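Local coordinates for protein protease (Helicobacter pylori, PDB 5EUF) that probably cleaves the cytoplasmic domain of human junctional adhesion molecule A as a zinc metalloprotease of the M16 family, weakening the gastric epithelial barrier, at residues Q128-A131 with E132-R135; L347-I350 with K351-Q354; A373-V377 with Q378-Q382; R401-N404 with E405-D409. All coordinates share one frame; numbering follows the deposited sequence.

Contact 1 (Q128-A131 with E132-R135); sequences QVVA and EERR. With ZN (zinc ion), chain G.
Glu133 meets Val130 one turn earlier on helix 120-139, at the zinc site of an M16 peptidase. Helix 51-58 carries the inverted HXXEH motif of this family, and Glu133 is the glutamate ligand from further along the chain. Glu133 OE2 binds the zinc at 2.1 Å. Glu133 OE1 stays 3.0 Å from the zinc, so one oxygen of the carboxylate makes the metal bond. His53 NE2 is the second protein ligand seen here. His57 lies beside Glu133; it is not seen bound to the zinc here but is probably a ligand in the working enzyme. The side chain of Glu133 leaves the helix with CG anti to the backbone N (chi1 -174°) and runs on extended, which carries its carboxylate out to the metal. Val130 CG2 comes within 4.1 Å of Glu133 OE1, the two side chains crossing at a slant. Val130 also packs on His53 and Met54, so it joins the two helices that supply the ligands. The turn itself is held by Glu133 N, which donates to Val129 O at 2.9 Å. Arg134 turns away to a salt bridge with Asp139. On the exposed side, Glu132 OE2 stops 4.3 Å from Gln128 OE1.

Contact 2 (L347-I350 with K351-Q354); sequences LDKI and KINQ
Lys351 N donates to Leu347 O at 3.3 Å, the first of four successive i to i+4 bonds that make this piece of helix 344-361. Ile352 N to Asp348 O follows at 2.9 Å. Asn353 then pairs with Lys349, and Gln354 with Ile350, through the same backbone atoms. Side chains meet in two places. In the first, Lys351 runs back along the helix with its chain extended beyond CG. Lys351 CE comes to 4.0 Å from Leu347 CG, so the methylenes cross over the leucine while the amino group reaches past it. In the second, Lys349 bends at chi2 (55°) and turns forward along the helix. Lys349 CD touches Ile352 CG2 at 3.7 Å, and Lys349 CE lies 3.7 Å from Asn353 OD1. Apart from that oxygen, carbon atoms do the touching here, on an exposed face. Asn353 ND2 is close to Lys349 O, but its angle is too poor for a hydrogen bond. Towards the protein, Lys351 NZ bonds to Leu392 O and Leu394 O, and Gln354 NE2 to Gln388 OE1. Ile350 packs on Phe391 of helix 387-392. Leu347 packs on Val396 and Leu399 of helix 396-406, so this piece of helix faces both.

Contact 3 (A373-V377 with Q378-Q382); sequences ADYLV and QNDLQ
Tyr375 O receives Asp380 N at 2.7 Å, the bond that closes the end of helix 365-376. Asp380 N points almost straight at the carbonyl, with a C=O...N angle of 160°. Gln378 N adds a weak bond to the same oxygen at 3.5 Å. Leu376 O takes Asn379 N at 2.8 Å, but this donor stands 69° out of the carbonyl plane and uses neither lone pair. Other polar groups of Gln378 are met further away: Gln378 NE2 bonds to Gln306 OE1, and Gln378 O to Lys262 NZ. The side chains of Tyr375 and Asp380 run side by side, ring and carboxylate planes 29° apart. Asp380 OD2 lies 3.7 Å from Tyr375 CD2, and Asp380 O sits at the ring edge, near its plane. Phe261 meets the Tyr375 ring edge-to-face. Across the turn, Leu376 CD2 touches Leu381 CD2 at 3.6 Å, an apolar link between the two helices. Asn379 has positive phi, which swings the chain out of the helix. Asp380 follows at the N-cap position of helix 381-385. A Schellman motif thus ends one helix, and the next begins directly after it.

Contact 4 (R401-N404 with E405-D409); sequences RVAN and EYFKD
The C-terminal turn of helix 396-406 brings Val402 against Tyr406 and Ala403 against Phe407, just before the chain leaves for strand 412-418. Val402 CG1 lies at the edge of the Tyr406 ring, in its plane, 3.6 Å from Tyr406 CD2. One face of the ring is met from within the same segment: Glu405 CG sits 3.4 Å above the plane of the Tyr406 ring, over its centre. A chi1 of -179°, with CG anti to the backbone N, puts the Glu405 methylene there. Outside the turn, Tyr406 OH is hydrogen-bonded with Asp265 OD2, and Arg401 makes salt bridges with Asp398 and with Asp265. One residue on, Ala403 CB meets Phe407 CD2 at 3.9 Å. Phe407 N gives Ala403 O a bond of 2.9 Å, nearly in line with the carbonyl (C=O...N 165°). Beyond it, Lys408 N makes a weak bond to Tyr406 O at 3.0 Å. Lys408 also folds back over the helix end, bent at chi3 and chi4, and Lys408 NZ donates to Glu405 O at 3.1 Å. The Phe407 ring goes inward, onto Leu272 and Leu337 of two neighbouring helices. It also meets Phe311, edge-to-face, and Tyr256, both of the five-stranded sheet, so the helix end packs on that sheet. The backbone signature is an inverse gamma turn centred on Phe407 at a helix C-terminus.

How the contacts relate
The four contacts come in series along the chain, 1 to 4, and none touches another. Contact 1 stands apart, on helix 120-139 in the insulinase-type (M16) region, and alone holds a ligand of the zinc that His53 also binds. Contact 2 falls in the M16 inactive domain. The centre of contact 1 is 32 Å from that of contact 3 and 41 Å from that of contact 2, and both lie across the chain's centre from it. Contacts 2 and 3 sit on consecutive helices, 344-361 and 365-376, with nearest atoms about 9 Å apart. Contact 3 reaches back to strand 30-37 of the six-stranded sheet, while contact 4 packs on the five-stranded one. The late helices thus connect both halves of the protein.

Contact 1 (Q128-A131 with E132-R135)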
loop_
_atom_site.group_PDB
_atom_site.type_symbol
_atom_site.label_atom_id
_atom_site.label_comp_id
_atom_site.label_asym_id
_atom_site.label_seq_id
_atom_site.Cartn_x
_atom_site.Cartn_y
_atom_site.Cartn_z
ATOM N N GLN B 128 -7.870 -16.996 -14.422
ATOM C CA GLN B 128 -6.858 -16.983 -15.468
ATOM C C GLN B 128 -7.188 -15.930 -16.516
ATOM O O GLN B 128 -6.290 -15.318 -17.093
ATOM C CB GLN B 128 -6.731 -18.359 -16.118
ATOM C CG GLN B 128 -5.916 -19.339 -15.301
ATOM C CD GLN B 128 -4.513 -18.835 -15.035
ATOM O OE1 GLN B 128 -3.890 -18.211 -15.896
ATOM N NE2 GLN B 128 -4.008 -19.094 -13.834
ATOM N N VAL B 129 -8.479 -15.718 -16.748
ATOM C CA VAL B 129 -8.931 -14.707 -17.695
ATOM C C VAL B 129 -8.579 -13.312 -17.192
ATOM O O VAL B 129 -7.999 -12.507 -17.922
ATOM C CB VAL B 129 -10.452 -14.792 -17.941
ATOM C CG1 VAL B 129 -10.907 -13.676 -18.870
ATOM C CG2 VAL B 129 -10.824 -16.153 -18.510
ATOM N N VAL B 130 -8.920 -13.030 -15.938
ATOM C CA VAL B 130 -8.647 -11.721 -15.361
ATOM C C VAL B 130 -7.147 -11.566 -15.112
ATOM O O VAL B 130 -6.646 -10.453 -14.956
ATOM C CB VAL B 130 -9.439 -11.497 -14.051
ATOM C CG1 VAL B 130 -8.835 -12.288 -12.912
ATOM C CG2 VAL B 130 -9.488 -10.018 -13.703
ATOM N N ALA B 131 -6.430 -12.685 -15.091
ATOM C CA ALA B 131 -4.975 -12.645 -15.040
ATOM C C ALA B 131 -4.433 -12.167 -16.382
ATOM O O ALA B 131 -3.457 -11.417 -16.433
ATOM C CB ALA B 131 -4.407 -14.009 -14.686
ATOM N N GLU B 132 -5.072 -12.604 -17.466
ATOM C CA GLU B 132 -4.720 -12.135 -18.803
ATOM C C GLU B 132 -5.055 -10.656 -18.938
ATOM O O GLU B 132 -4.276 -9.881 -19.494
ATOM C CB GLU B 132 -5.453 -12.934 -19.885
ATOM C CG GLU B 132 -5.206 -14.432 -19.852
ATOM C CD GLU B 132 -3.740 -14.788 -19.967
ATOM O OE1 GLU B 132 -3.122 -14.449 -20.999
ATOM O OE2 GLU B 132 -3.208 -15.408 -19.022
ATOM N N GLU B 133 -6.220 -10.276 -18.420
ATOM C CA GLU B 133 -6.689 -8.894 -18.478
ATOM C C GLU B 133 -5.717 -7.964 -17.760
ATOM O O GLU B 133 -5.582 -6.793 -18.115
ATOM C CB GLU B 133 -8.092 -8.776 -17.871
ATOM C CG GLU B 133 -8.735 -7.400 -18.016
ATOM C CD GLU B 133 -10.150 -7.346 -17.454
ATOM O OE1 GLU B 133 -10.768 -8.419 -17.279
ATOM O OE2 GLU B 133 -10.643 -6.228 -17.187
ATOM N N ARG B 134 -5.035 -8.499 -16.751
ATOM C CA ARG B 134 -4.038 -7.735 -16.014
ATOM C C ARG B 134 -2.754 -7.574 -16.821
ATOM O O ARG B 134 -2.234 -6.466 -16.949
ATOM C CB ARG B 134 -3.738 -8.401 -14.670
ATOM C CG ARG B 134 -2.452 -7.925 -14.004
ATOM C CD ARG B 134 -2.591 -6.567 -13.335
ATOM N NE ARG B 134 -1.278 -5.976 -13.078
ATOM C CZ ARG B 134 -1.056 -4.949 -12.264
ATOM N NH1 ARG B 134 -2.062 -4.391 -11.604
ATOM N NH2 ARG B 134 0.176 -4.483 -12.103
ATOM N N ARG B 135 -2.243 -8.672 -17.371
ATOM C CA ARG B 135 -0.969 -8.613 -18.079
ATOM C C ARG B 135 -1.074 -7.787 -19.355
ATOM O O ARG B 135 -0.172 -7.016 -19.680
ATOM C CB ARG B 135 -0.451 -10.013 -18.414
ATOM C CG ARG B 135 1.038 -10.012 -18.740
ATOM C CD ARG B 135 1.494 -11.271 -19.452
ATOM N NE ARG B 135 2.881 -11.144 -19.896
ATOM C CZ ARG B 135 3.484 -11.979 -20.738
ATOM N NH1 ARG B 135 2.822 -13.013 -21.242
ATOM N NH2 ARG B 135 4.750 -11.776 -21.079
HETATM ZN ZN ZN G . -12.751 -6.154 -16.863
#

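Contact 2 (L347-I350 with K351-Q354)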
loop_
_atom_site.group_PDB
_atom_site.type_symbol
_atom_site.label_atom_id
_atom_site.label_comp_id
_atom_site.label_asym_id
_atom_site.label_seq_id
_atom_site.Cartn_x
_atom_site.Cartn_y
_atom_site.Cartn_z
ATOM N N LEU B 347 -14.715 31.051 -21.264
ATOM C CA LEU B 347 -15.673 30.665 -20.236
ATOM C C LEU B 347 -17.067 30.456 -20.823
ATOM O O LEU B 347 -17.814 29.584 -20.384
ATOM C CB LEU B 347 -15.725 31.723 -19.131
ATOM C CG LEU B 347 -16.745 31.492 -18.014
ATOM C CD1 LEU B 347 -16.335 30.319 -17.135
ATOM C CD2 LEU B 347 -16.947 32.752 -17.185
ATOM N N ASP B 348 -17.406 31.257 -21.826
ATOM C CA ASP B 348 -18.726 31.191 -22.437
ATOM C C ASP B 348 -18.884 29.930 -23.279
ATOM O O ASP B 348 -19.959 29.329 -23.314
ATOM C CB ASP B 348 -18.980 32.431 -23.295
ATOM C CG ASP B 348 -20.448 32.647 -23.586
ATOM O OD1 ASP B 348 -21.270 32.465 -22.662
ATOM O OD2 ASP B 348 -20.783 32.997 -24.737
ATOM N N LYS B 349 -17.811 29.533 -23.958
ATOM C CA LYS B 349 -17.849 28.346 -24.805
ATOM C C LYS B 349 -18.032 27.096 -23.957
ATOM O O LYS B 349 -18.688 26.141 -24.373
ATOM C CB LYS B 349 -16.579 28.230 -25.649
ATOM C CG LYS B 349 -16.721 27.266 -26.818
ATOM C CD LYS B 349 -17.916 27.651 -27.684
ATOM C CE LYS B 349 -18.184 26.628 -28.779
ATOM N NZ LYS B 349 -19.378 26.996 -29.595
ATOM N N ILE B 350 -17.449 27.111 -22.764
ATOM C CA ILE B 350 -17.609 26.011 -21.824
ATOM C C ILE B 350 -19.073 25.873 -21.413
ATOM O O ILE B 350 -19.610 24.768 -21.350
ATOM C CB ILE B 350 -16.730 26.208 -20.571
ATOM C CG1 ILE B 350 -15.256 26.298 -20.967
ATOM C CG2 ILE B 350 -16.934 25.076 -19.582
ATOM C CD1 ILE B 350 -14.769 25.110 -21.764
ATOM N N LYS B 351 -19.721 27.005 -21.157
ATOM C CA LYS B 351 -21.096 26.998 -20.673
ATOM C C LYS B 351 -22.104 26.652 -21.764
ATOM O O LYS B 351 -23.113 26.003 -21.494
ATOM C CB LYS B 351 -21.450 28.351 -20.051
ATOM C CG LYS B 351 -20.723 28.632 -18.750
ATOM C CD LYS B 351 -21.192 29.927 -18.113
ATOM C CE LYS B 351 -20.408 30.225 -16.845
ATOM N NZ LYS B 351 -20.824 31.510 -16.210
ATOM N N ILE B 352 -21.841 27.084 -22.994
ATOM C CA ILE B 352 -22.772 26.805 -24.081
ATOM C C ILE B 352 -22.678 25.332 -24.476
ATOM O O ILE B 352 -23.673 24.725 -24.875
ATOM C CB ILE B 352 -22.525 27.721 -25.312
ATOM C CG1 ILE B 352 -23.616 27.515 -26.365
ATOM C CG2 ILE B 352 -21.153 27.485 -25.911
ATOM C CD1 ILE B 352 -23.398 28.311 -27.636
ATOM N N ASN B 353 -21.489 24.751 -24.333
ATOM C CA ASN B 353 -21.297 23.337 -24.640
ATOM C C ASN B 353 -21.915 22.450 -23.569
ATOM O O ASN B 353 -22.415 21.362 -23.863
ATOM C CB ASN B 353 -19.810 23.013 -24.792
ATOM C CG ASN B 353 -19.205 23.630 -26.036
ATOM O OD1 ASN B 353 -19.909 23.935 -27.000
ATOM N ND2 ASN B 353 -17.889 23.816 -26.021
ATOM N N GLN B 354 -21.878 22.922 -22.327
ATOM C CA GLN B 354 -22.454 22.189 -21.208
ATOM C C GLN B 354 -23.976 22.134 -21.320
ATOM O O GLN B 354 -24.600 21.137 -20.957
ATOM C CB GLN B 354 -22.030 22.823 -19.879
ATOM C CG GLN B 354 -22.644 22.176 -18.646
ATOM C CD GLN B 354 -22.395 20.681 -18.584
ATOM O OE1 GLN B 354 -21.370 20.188 -19.055
ATOM N NE2 GLN B 354 -23.341 19.948 -18.006
#

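Contact 3 (A373-V377 with Q378-Q382)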
loop_
_atom_site.group_PDB
_atom_site.type_symbol
_atom_site.label_atom_id
_atom_site.label_comp_id
_atom_site.label_asym_id
_atom_site.label_seq_id
_atom_site.Cartn_x
_atom_site.Cartn_y
_atom_site.Cartn_z
ATOM N N ALA B 373 -26.758 7.348 -11.394
ATOM C CA ALA B 373 -26.016 6.250 -10.787
ATOM C C ALA B 373 -24.870 6.749 -9.915
ATOM O O ALA B 373 -24.638 6.233 -8.822
ATOM C CB ALA B 373 -25.489 5.314 -11.860
ATOM N N ASP B 374 -24.162 7.762 -10.397
ATOM C CA ASP B 374 -23.006 8.277 -9.682
ATOM C C ASP B 374 -23.416 9.031 -8.421
ATOM O O ASP B 374 -22.720 8.979 -7.407
ATOM C CB ASP B 374 -22.175 9.177 -10.598
ATOM C CG ASP B 374 -21.449 8.395 -11.679
ATOM O OD1 ASP B 374 -20.926 7.302 -11.370
ATOM O OD2 ASP B 374 -21.406 8.867 -12.836
ATOM N N TYR B 375 -24.556 9.712 -8.477
ATOM C CA TYR B 375 -24.993 10.557 -7.368
ATOM C C TYR B 375 -25.884 9.821 -6.370
ATOM O O TYR B 375 -25.994 10.227 -5.214
ATOM C CB TYR B 375 -25.714 11.797 -7.907
ATOM C CG TYR B 375 -24.770 12.815 -8.508
ATOM C CD1 TYR B 375 -24.250 12.640 -9.784
ATOM C CD2 TYR B 375 -24.389 13.942 -7.794
ATOM C CE1 TYR B 375 -23.380 13.563 -10.332
ATOM C CE2 TYR B 375 -23.523 14.870 -8.335
ATOM C CZ TYR B 375 -23.021 14.676 -9.604
ATOM O OH TYR B 375 -22.155 15.596 -10.147
ATOM N N LEU B 376 -26.518 8.741 -6.818
ATOM C CA LEU B 376 -27.353 7.929 -5.937
ATOM C C LEU B 376 -26.512 7.161 -4.927
ATOM O O LEU B 376 -26.829 7.134 -3.739
ATOM C CB LEU B 376 -28.204 6.953 -6.750
ATOM C CG LEU B 376 -29.484 7.516 -7.356
ATOM C CD1 LEU B 376 -30.039 6.552 -8.390
ATOM C CD2 LEU B 376 -30.499 7.776 -6.261
ATOM N N VAL B 377 -25.437 6.543 -5.407
ATOM C CA VAL B 377 -24.559 5.748 -4.553
ATOM C C VAL B 377 -23.879 6.613 -3.498
ATOM O O VAL B 377 -23.369 6.102 -2.501
ATOM C CB VAL B 377 -23.479 5.013 -5.374
ATOM C CG1 VAL B 377 -24.125 4.078 -6.379
ATOM C CG2 VAL B 377 -22.573 6.009 -6.078
ATOM N N GLN B 378 -23.876 7.923 -3.725
ATOM C CA GLN B 378 -23.295 8.869 -2.783
ATOM C C GLN B 378 -24.380 9.563 -1.969
ATOM O O GLN B 378 -24.082 10.334 -1.052
ATOM C CB GLN B 378 -22.448 9.910 -3.520
ATOM C CG GLN B 378 -21.400 9.320 -4.448
ATOM C CD GLN B 378 -20.375 8.479 -3.714
ATOM O OE1 GLN B 378 -20.186 8.623 -2.506
ATOM N NE2 GLN B 378 -19.708 7.590 -4.443
ATOM N N ASN B 379 -25.635 9.271 -2.305
ATOM C CA ASN B 379 -26.787 9.955 -1.726
ATOM C C ASN B 379 -26.635 11.467 -1.874
ATOM O O ASN B 379 -26.645 12.205 -0.891
ATOM C CB ASN B 379 -26.973 9.571 -0.256
ATOM C CG ASN B 379 -28.380 9.845 0.247
ATOM O OD1 ASN B 379 -29.034 10.796 -0.186
ATOM N ND2 ASN B 379 -28.855 9.008 1.162
ATOM N N ASP B 380 -26.486 11.914 -3.116
ATOM C CA ASP B 380 -26.252 13.322 -3.406
ATOM C C ASP B 380 -27.081 13.783 -4.606
ATOM O O ASP B 380 -26.559 14.400 -5.533
ATOM C CB ASP B 380 -24.763 13.565 -3.662
ATOM C CG ASP B 380 -24.405 15.036 -3.694
ATOM O OD1 ASP B 380 -25.034 15.818 -2.948
ATOM O OD2 ASP B 380 -23.498 15.409 -4.469
ATOM N N LEU B 381 -28.375 13.480 -4.587
ATOM C CA LEU B 381 -29.252 13.865 -5.687
ATOM C C LEU B 381 -29.474 15.371 -5.696
ATOM O O LEU B 381 -29.697 15.969 -6.750
ATOM C CB LEU B 381 -30.596 13.144 -5.598
ATOM C CG LEU B 381 -30.589 11.621 -5.712
ATOM C CD1 LEU B 381 -30.400 10.972 -4.344
ATOM C CD2 LEU B 381 -31.870 11.143 -6.370
ATOM N N GLN B 382 -29.418 15.976 -4.515
ATOM C CA GLN B 382 -29.547 17.421 -4.390
ATOM C C GLN B 382 -28.410 18.109 -5.130
ATOM O O GLN B 382 -28.608 19.135 -5.778
ATOM C CB GLN B 382 -29.554 17.846 -2.922
ATOM C CG GLN B 382 -29.724 19.343 -2.718
ATOM C CD GLN B 382 -31.052 19.854 -3.247
ATOM O OE1 GLN B 382 -32.050 19.131 -3.258
ATOM N NE2 GLN B 382 -31.070 21.106 -3.693
#

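Contact 4 (R401-N404 with E405-D409)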
loop_
_atom_site.group_PDB
_atom_site.type_symbol
_atom_site.label_atom_id
_atom_site.label_comp_id
_atom_site.label_asym_id
_atom_site.label_seq_id
_atom_site.Cartn_x
_atom_site.Cartn_y
_atom_site.Cartn_z
ATOM N N ARG B 401 -9.569 30.586 -8.756
ATOM C CA ARG B 401 -9.455 30.287 -7.329
ATOM C C ARG B 401 -9.199 28.801 -7.110
ATOM O O ARG B 401 -8.275 28.418 -6.393
ATOM C CB ARG B 401 -10.719 30.703 -6.574
ATOM C CG ARG B 401 -10.710 30.297 -5.102
ATOM C CD ARG B 401 -12.093 30.386 -4.468
ATOM N NE ARG B 401 -12.989 29.326 -4.928
ATOM C CZ ARG B 401 -14.010 29.514 -5.758
ATOM N NH1 ARG B 401 -14.277 30.728 -6.221
ATOM N NH2 ARG B 401 -14.770 28.488 -6.121
ATOM N N VAL B 402 -10.032 27.974 -7.731
ATOM C CA VAL B 402 -9.922 26.527 -7.619
ATOM C C VAL B 402 -8.586 26.046 -8.175
ATOM O O VAL B 402 -7.962 25.136 -7.622
ATOM C CB VAL B 402 -11.083 25.828 -8.353
ATOM C CG1 VAL B 402 -10.879 24.325 -8.376
ATOM C CG2 VAL B 402 -12.402 26.171 -7.686
ATOM N N ALA B 403 -8.145 26.678 -9.260
ATOM C CA ALA B 403 -6.861 26.356 -9.869
ATOM C C ALA B 403 -5.716 26.555 -8.881
ATOM O O ALA B 403 -4.977 25.617 -8.582
ATOM C CB ALA B 403 -6.641 27.198 -11.112
ATOM N N ASN B 404 -5.579 27.773 -8.365
ATOM C CA ASN B 404 -4.517 28.082 -7.411
ATOM C C ASN B 404 -4.635 27.302 -6.106
ATOM O O ASN B 404 -3.650 27.119 -5.388
ATOM C CB ASN B 404 -4.499 29.580 -7.105
ATOM C CG ASN B 404 -3.908 30.394 -8.232
ATOM O OD1 ASN B 404 -2.736 30.769 -8.194
ATOM N ND2 ASN B 404 -4.716 30.669 -9.249
ATOM N N GLU B 405 -5.843 26.843 -5.803
ATOM C CA GLU B 405 -6.096 26.137 -4.556
ATOM C C GLU B 405 -5.497 24.738 -4.559
ATOM O O GLU B 405 -4.896 24.308 -3.575
ATOM C CB GLU B 405 -7.598 26.052 -4.291
ATOM C CG GLU B 405 -7.961 25.350 -2.995
ATOM C CD GLU B 405 -7.692 26.200 -1.768
ATOM O OE1 GLU B 405 -7.483 27.422 -1.923
ATOM O OE2 GLU B 405 -7.694 25.645 -0.650
ATOM N N TYR B 406 -5.656 24.030 -5.672
ATOM C CA TYR B 406 -5.309 22.615 -5.714
ATOM C C TYR B 406 -4.133 22.303 -6.633
ATOM O O TYR B 406 -3.473 21.278 -6.468
ATOM C CB TYR B 406 -6.528 21.796 -6.143
ATOM C CG TYR B 406 -7.770 22.087 -5.329
ATOM C CD1 TYR B 406 -7.832 21.757 -3.982
ATOM C CD2 TYR B 406 -8.879 22.691 -5.907
ATOM C CE1 TYR B 406 -8.963 22.021 -3.233
ATOM C CE2 TYR B 406 -10.016 22.959 -5.166
ATOM C CZ TYR B 406 -10.052 22.619 -3.830
ATOM O OH TYR B 406 -11.178 22.882 -3.086
ATOM N N PHE B 407 -3.867 23.177 -7.597
ATOM C CA PHE B 407 -2.782 22.923 -8.540
ATOM C C PHE B 407 -1.457 23.456 -8.009
ATOM O O PHE B 407 -0.774 24.242 -8.672
ATOM C CB PHE B 407 -3.096 23.529 -9.910
ATOM C CG PHE B 407 -4.318 22.947 -10.565
ATOM C CD1 PHE B 407 -4.772 21.682 -10.221
ATOM C CD2 PHE B 407 -5.015 23.664 -11.523
ATOM C CE1 PHE B 407 -5.898 21.143 -10.820
ATOM C CE2 PHE B 407 -6.141 23.132 -12.126
ATOM C CZ PHE B 407 -6.583 21.869 -11.774
ATOM N N LYS B 408 -1.109 23.021 -6.801
ATOM C CA LYS B 408 0.182 23.320 -6.196
ATOM C C LYS B 408 1.075 22.088 -6.262
ATOM O O LYS B 408 0.590 20.961 -6.176
ATOM C CB LYS B 408 0.013 23.776 -4.745
ATOM C CG LYS B 408 -0.820 25.036 -4.583
ATOM C CD LYS B 408 -0.642 25.645 -3.196
ATOM C CE LYS B 408 -1.894 25.495 -2.343
ATOM N NZ LYS B 408 -2.217 24.072 -2.055
ATOM N N ASP B 409 2.377 22.304 -6.413
ATOM C CA ASP B 409 3.330 21.199 -6.516
ATOM C C ASP B 409 3.311 20.295 -5.282
ATOM O O ASP B 409 3.564 19.093 -5.378
ATOM C CB ASP B 409 4.744 21.737 -6.752
ATOM C CG ASP B 409 5.064 22.937 -5.882
ATOM O OD1 ASP B 409 4.476 23.055 -4.787
ATOM O OD2 ASP B 409 5.904 23.765 -6.297
#